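Local atomic coordinates of CaaX farnesyltransferase alpha subunit Ram2 (Aspergillus fumigatus, PDB entry 4L9P), a protein that probably serves, paired with the beta subunit Ram1, in transferring farnesyl, and perhaps geranylgeranyl, groups to proteins that end in a CAAX motif. Residues 141-146 with 172-177; 148-153 with 165-170. The protein carries 1 engineered substitution. All coordinates share one frame; numbering follows the deposited sequence. Where two conformers were deposited one is given.

Interaction 1 (141-146 with 172-177); sequences TLPPRE and RHFKLW. With EDO (1,2-ethanediol), chain E.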
# COMPACT_ATOMS: atom_id res chain seq x y z
N THR A 141 4.41 -7.33 32.07
CA THR A 141 5.70 -7.56 31.43
C THR A 141 5.49 -8.54 30.29
O THR A 141 4.43 -9.17 30.18
CB THR A 141 6.73 -8.18 32.40
OG1 THR A 141 6.22 -9.40 32.96
CG2 THR A 141 7.14 -7.16 33.48
N LEU A 142 6.52 -8.66 29.46
CA LEU A 142 6.48 -9.54 28.30
C LEU A 142 6.11 -10.96 28.77
O LEU A 142 6.85 -11.57 29.59
CB LEU A 142 7.90 -9.55 27.70
CG LEU A 142 8.06 -10.51 26.53
CD1 LEU A 142 7.18 -10.13 25.31
CD2 LEU A 142 9.52 -10.59 26.12
N PRO A 143 5.05 -11.55 28.23
CA PRO A 143 4.73 -12.94 28.64
C PRO A 143 5.83 -13.90 28.20
O PRO A 143 6.49 -13.74 27.14
CB PRO A 143 3.40 -13.21 27.92
CG PRO A 143 2.76 -11.86 27.79
CD PRO A 143 3.94 -10.92 27.46
N PRO A 144 6.05 -14.96 28.98
CA PRO A 144 7.21 -15.81 28.78
C PRO A 144 7.26 -16.61 27.52
O PRO A 144 8.33 -17.07 27.24
CB PRO A 144 7.23 -16.76 30.04
CG PRO A 144 6.08 -16.50 30.75
CD PRO A 144 5.37 -15.22 30.27
N ARG A 145 6.15 -16.79 26.80
CA ARG A 145 6.23 -17.57 25.56
C ARG A 145 5.66 -16.75 24.40
O ARG A 145 5.37 -17.29 23.32
CB ARG A 145 5.44 -18.89 25.71
CG ARG A 145 6.17 -19.87 26.68
CD ARG A 145 7.52 -20.31 26.10
NE ARG A 145 8.19 -21.30 26.96
CZ ARG A 145 8.99 -20.97 27.97
NH1 ARG A 145 9.17 -19.69 28.30
NH2 ARG A 145 9.59 -21.97 28.64
N GLU A 146 5.58 -15.45 24.59
CA GLU A 146 5.06 -14.58 23.51
C GLU A 146 6.04 -14.56 22.34
O GLU A 146 5.61 -14.67 21.14
CB GLU A 146 4.89 -13.15 24.06
CG GLU A 146 4.37 -12.15 23.00
CD GLU A 146 2.95 -12.39 22.59
OE1 GLU A 146 2.29 -13.35 23.06
OE2 GLU A 146 2.45 -11.66 21.70
N ARG A 172 8.42 -1.82 21.25
CA ARG A 172 8.29 -0.49 21.83
C ARG A 172 7.55 -0.55 23.15
O ARG A 172 7.94 0.13 24.12
CB ARG A 172 7.56 0.42 20.84
CG ARG A 172 7.49 1.82 21.34
CD ARG A 172 6.91 2.73 20.22
NE ARG A 172 6.82 4.12 20.67
CZ ARG A 172 7.81 5.01 20.52
NH1 ARG A 172 9.00 4.59 20.03
NH2 ARG A 172 7.65 6.25 20.95
N HIS A 173 6.51 -1.37 23.23
CA HIS A 173 5.65 -1.39 24.42
C HIS A 173 6.39 -1.92 25.63
O HIS A 173 6.30 -1.32 26.73
CB HIS A 173 4.44 -2.26 24.15
CG HIS A 173 3.48 -2.30 25.29
ND1 HIS A 173 2.61 -1.27 25.55
CD2 HIS A 173 3.23 -3.28 26.22
CE1 HIS A 173 1.86 -1.59 26.59
NE2 HIS A 173 2.22 -2.80 27.03
N PHE A 174 7.10 -3.03 25.49
CA PHE A 174 7.83 -3.64 26.62
C PHE A 174 9.31 -3.24 26.67
O PHE A 174 10.08 -3.72 27.48
CB PHE A 174 7.68 -5.15 26.55
CG PHE A 174 6.31 -5.63 26.92
CD1 PHE A 174 5.74 -5.34 28.18
CD2 PHE A 174 5.60 -6.42 26.03
CE1 PHE A 174 4.47 -5.82 28.50
CE2 PHE A 174 4.32 -6.89 26.33
CZ PHE A 174 3.75 -6.61 27.62
N LYS A 175 9.69 -2.31 25.79
CA LYS A 175 11.05 -1.72 25.76
C LYS A 175 12.11 -2.83 25.54
O LYS A 175 13.05 -3.01 26.32
CB LYS A 175 11.36 -0.89 27.05
CG LYS A 175 10.33 0.23 27.23
CD LYS A 175 10.72 1.21 28.39
CE LYS A 175 9.63 2.24 28.65
NZ LYS A 175 9.40 3.14 27.45
N LEU A 176 11.94 -3.54 24.43
CA LEU A 176 12.71 -4.75 24.14
C LEU A 176 13.87 -4.52 23.16
O LEU A 176 14.43 -5.48 22.65
CB LEU A 176 11.80 -5.86 23.62
CG LEU A 176 10.61 -6.18 24.50
CD1 LEU A 176 9.81 -7.27 23.77
CD2 LEU A 176 11.10 -6.66 25.86
N TRP A 177 14.25 -3.27 22.89
CA TRP A 177 15.27 -3.02 21.83
C TRP A 177 16.54 -3.79 22.13
O TRP A 177 17.16 -4.32 21.18
CB TRP A 177 15.61 -1.55 21.67
CG TRP A 177 14.47 -0.70 21.25
CD1 TRP A 177 14.10 -0.40 19.96
CD2 TRP A 177 13.58 0.02 22.10
NE1 TRP A 177 13.01 0.44 19.96
CE2 TRP A 177 12.66 0.69 21.26
CE3 TRP A 177 13.44 0.15 23.49
CZ2 TRP A 177 11.67 1.53 21.75
CZ3 TRP A 177 12.45 0.98 23.97
CH2 TRP A 177 11.56 1.65 23.10
C1 EDO E . 2.31 -17.01 27.80
O1 EDO E . 3.40 -16.47 27.04
C2 EDO E . 2.56 -18.38 28.43
O2 EDO E . 3.73 -18.29 29.29
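F174 lays its ring against the backbone of T141 and L142, so that the peptide link between those two residues lies against one side of the ring. L142 N stands over one face, offset toward the rim, 3.6 Å from F174 CE1. T141 C comes obliquely to the same rim atom, 3.4 Å from CE1. The opposite face is taken by the imidazole of H173, whose CD2 lies over the ring centre, leaving the phenyl group between a histidine and a strip of main chain. F174 CG is anti to its own carbonyl carbon (chi1 -72°), and the ring reaches the loop from the C-terminal end of helix 161-174. P143 adds an oblique touch, CD to F174 CE2 at 4.2 Å.

The rest of the contact is apolar. L142, its CG anti to the backbone N (chi1 175°), directs both methyls to the far segment: CD1 is 4.1 Å from F174 CD2, and CD2 is 4.1 Å from L176 CD1. The loop that leads into helix 146-156 is thus closed over the C-terminal end of helix 161-174, the second helix of an antiparallel hairpin of the TPR-like alpha-subunit repeat; K175, with positive phi, is the first residue to leave helical phi/psi. No hydrogen bond joins the segments. M133 of helix 123-133 packs on both P143 and F174, and H173 O accepts a bond from R136 NH2.

At the other end of the loop R145 occupies the N-cap position of helix 146-156. An ethanediol, probably from the crystallisation liquor, accepts a hydrogen bond from R145 N to its O1 (2.8 Å). R145 NH1 turns back to P144 O, which lies in the guanidinium plane although the donor stands above the carbonyl plane.

Interaction 2 (148-153 with 165-170); sequences DFLMEM and TYRHWL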
# COMPACT_ATOMS: atom_id res chain seq x y z
N ASP A 148 8.18 -16.80 21.42
CA ASP A 148 8.12 -18.10 20.77
C ASP A 148 6.88 -18.25 19.88
O ASP A 148 6.95 -18.87 18.82
CB ASP A 148 8.07 -19.24 21.83
CG ASP A 148 9.44 -19.57 22.38
OD1 ASP A 148 10.42 -18.89 22.07
OD2 ASP A 148 9.53 -20.52 23.16
N PHE A 149 5.74 -17.70 20.31
CA PHE A 149 4.57 -17.77 19.46
C PHE A 149 4.84 -17.00 18.16
O PHE A 149 4.45 -17.46 17.04
CB PHE A 149 3.29 -17.20 20.12
CG PHE A 149 2.11 -17.39 19.23
CD1 PHE A 149 1.66 -18.69 18.99
CD2 PHE A 149 1.53 -16.34 18.56
CE1 PHE A 149 0.65 -18.93 18.07
CE2 PHE A 149 0.45 -16.56 17.66
CZ PHE A 149 0.05 -17.85 17.40
N LEU A 150 5.45 -15.81 18.24
CA LEU A 150 5.70 -15.06 17.02
C LEU A 150 6.65 -15.91 16.13
O LEU A 150 6.46 -15.92 14.88
CB LEU A 150 6.37 -13.72 17.32
CG LEU A 150 5.47 -12.87 18.23
CD1 LEU A 150 6.15 -11.50 18.38
CD2 LEU A 150 4.03 -12.74 17.72
N MET A 151 7.61 -16.64 16.69
CA MET A 151 8.45 -17.50 15.86
C MET A 151 7.71 -18.69 15.28
O MET A 151 8.09 -19.13 14.18
CB MET A 151 9.66 -17.97 16.65
CG MET A 151 10.60 -16.80 17.02
SD MET A 151 11.23 -15.89 15.59
CE MET A 151 12.66 -16.90 15.19
N GLU A 152 6.64 -19.18 15.92
CA GLU A 152 5.77 -20.18 15.31
C GLU A 152 5.14 -19.61 14.04
O GLU A 152 5.00 -20.31 13.01
CB GLU A 152 4.63 -20.56 16.26
CG GLU A 152 4.01 -21.90 15.93
CD GLU A 152 3.14 -22.51 17.08
OE1 GLU A 152 2.49 -23.53 16.85
OE2 GLU A 152 3.08 -21.94 18.18
N MET A 153 4.76 -18.33 14.09
CA MET A 153 4.15 -17.71 12.89
C MET A 153 5.21 -17.54 11.82
O MET A 153 4.93 -17.82 10.63
CB MET A 153 3.57 -16.33 13.25
CG MET A 153 2.40 -16.37 14.24
SD MET A 153 0.93 -17.26 13.62
CE MET A 153 0.57 -16.36 12.09
N THR A 165 4.65 -6.18 12.08
CA THR A 165 4.12 -4.95 12.63
C THR A 165 3.79 -5.13 14.11
O THR A 165 4.14 -4.27 14.95
CB THR A 165 2.87 -4.51 11.83
OG1 THR A 165 3.33 -4.15 10.50
CG2 THR A 165 2.21 -3.30 12.50
N TYR A 166 3.15 -6.27 14.44
CA TYR A 166 2.87 -6.51 15.88
C TYR A 166 4.18 -6.59 16.64
O TYR A 166 4.28 -6.02 17.77
CB TYR A 166 2.08 -7.78 15.99
CG TYR A 166 1.91 -8.18 17.49
CD1 TYR A 166 0.93 -7.57 18.31
CD2 TYR A 166 2.81 -9.08 18.06
CE1 TYR A 166 0.84 -7.92 19.66
CE2 TYR A 166 2.73 -9.40 19.42
CZ TYR A 166 1.72 -8.80 20.17
OH TYR A 166 1.57 -9.13 21.51
N ARG A 167 5.19 -7.26 16.12
CA ARG A 167 6.43 -7.40 16.89
C ARG A 167 7.11 -6.03 17.07
O ARG A 167 7.72 -5.80 18.13
CB ARG A 167 7.37 -8.44 16.24
CG ARG A 167 8.47 -8.91 17.26
CD ARG A 167 9.27 -10.10 16.75
NE ARG A 167 10.13 -10.54 17.84
CZ ARG A 167 10.59 -11.77 18.00
NH1 ARG A 167 10.32 -12.72 17.10
NH2 ARG A 167 11.29 -12.05 19.13
N HIS A 168 7.00 -5.10 16.10
CA HIS A 168 7.56 -3.76 16.33
C HIS A 168 6.80 -3.10 17.50
O HIS A 168 7.45 -2.51 18.39
CB HIS A 168 7.28 -2.89 15.08
CG HIS A 168 7.54 -1.44 15.30
ND1 HIS A 168 8.79 -0.89 15.08
CD2 HIS A 168 6.77 -0.44 15.83
CE1 HIS A 168 8.78 0.39 15.44
NE2 HIS A 168 7.57 0.69 15.90
N TRP A 169 5.47 -3.21 17.52
CA TRP A 169 4.70 -2.63 18.62
C TRP A 169 5.14 -3.28 19.95
O TRP A 169 5.28 -2.56 20.98
CB TRP A 169 3.18 -2.86 18.37
CG TRP A 169 2.39 -2.46 19.57
CD1 TRP A 169 1.95 -1.19 19.92
CD2 TRP A 169 2.09 -3.29 20.67
NE1 TRP A 169 1.36 -1.21 21.14
CE2 TRP A 169 1.43 -2.49 21.65
CE3 TRP A 169 2.28 -4.66 20.91
CZ2 TRP A 169 0.99 -3.01 22.88
CZ3 TRP A 169 1.87 -5.16 22.17
CH2 TRP A 169 1.23 -4.33 23.11
N LEU A 170 5.33 -4.60 19.97
CA LEU A 170 5.68 -5.31 21.20
C LEU A 170 7.02 -4.80 21.70
O LEU A 170 7.18 -4.60 22.96
CB LEU A 170 5.74 -6.79 20.88
CG LEU A 170 6.01 -7.70 22.09
CD1 LEU A 170 4.73 -7.86 22.92
CD2 LEU A 170 6.49 -9.06 21.56
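L150 supplies the apolar part of the contact, its two methyls dividing between three residues of the facing helix. CD2 approaches the Y166 ring obliquely, 3.9 Å from CD2 of the tyrosine, the two side chains crossing at about a right angle. CD1 is 4.0 Å from L170 CD2 and also rests on the aliphatic stem of R167, 3.7 Å from CG. That stem is extended, with CG anti to the backbone N (chi1 -163°), and it carries the guanidinium past L150, whose CD1 lies over one face of the group.

The polar end of R167 is met by sulfur: M151, bent at chi2 and chi3, brings SD to the guanidinium edge, near its plane and 3.6 Å from NH1. No hydrogen bond crosses between the segments. R167 NH2 instead forms salt bridges with D185 and E182, which probably balance the buried charge, while Y166 OH has its hydrogen-bond partner in E146.

The axes of segments 148-153 and 165-170 run antiparallel at 163°, 11.6 Å apart at closest approach, as in the helical hairpin of a TPR-like repeat. Helix 123-133 packs on Y166, and helix 105-118 on F149. Helix 180-192 meets M151 and supplies the acids for R167; T165 OG1 is hydrogen-bonded to S308 of the Ram1 beta subunit, and H168 packs on P306 of that chain.

In the fold
Both interactions join the same pair of neighbours: interaction 2 pairs the bodies of helices 146-156 and 161-174, and interaction 1 closes the end where the first helix begins and the second stops. Their centres lie 10 Å apart and they touch directly. E146 OE2 of interaction 1 is 2.7 Å from its hydrogen-bond partner Y166 OH of interaction 2, and the same carboxylate oxygen also pairs with R129. L142 CD1 and E146 CG each stand 4.0 Å from L170 CD2, so that this methyl touches two side chains of interaction 1. Interaction 2 is the more buried, and the Y166 side chain lies about 12 Å from the bound farnesyl diphosphate analogue FII.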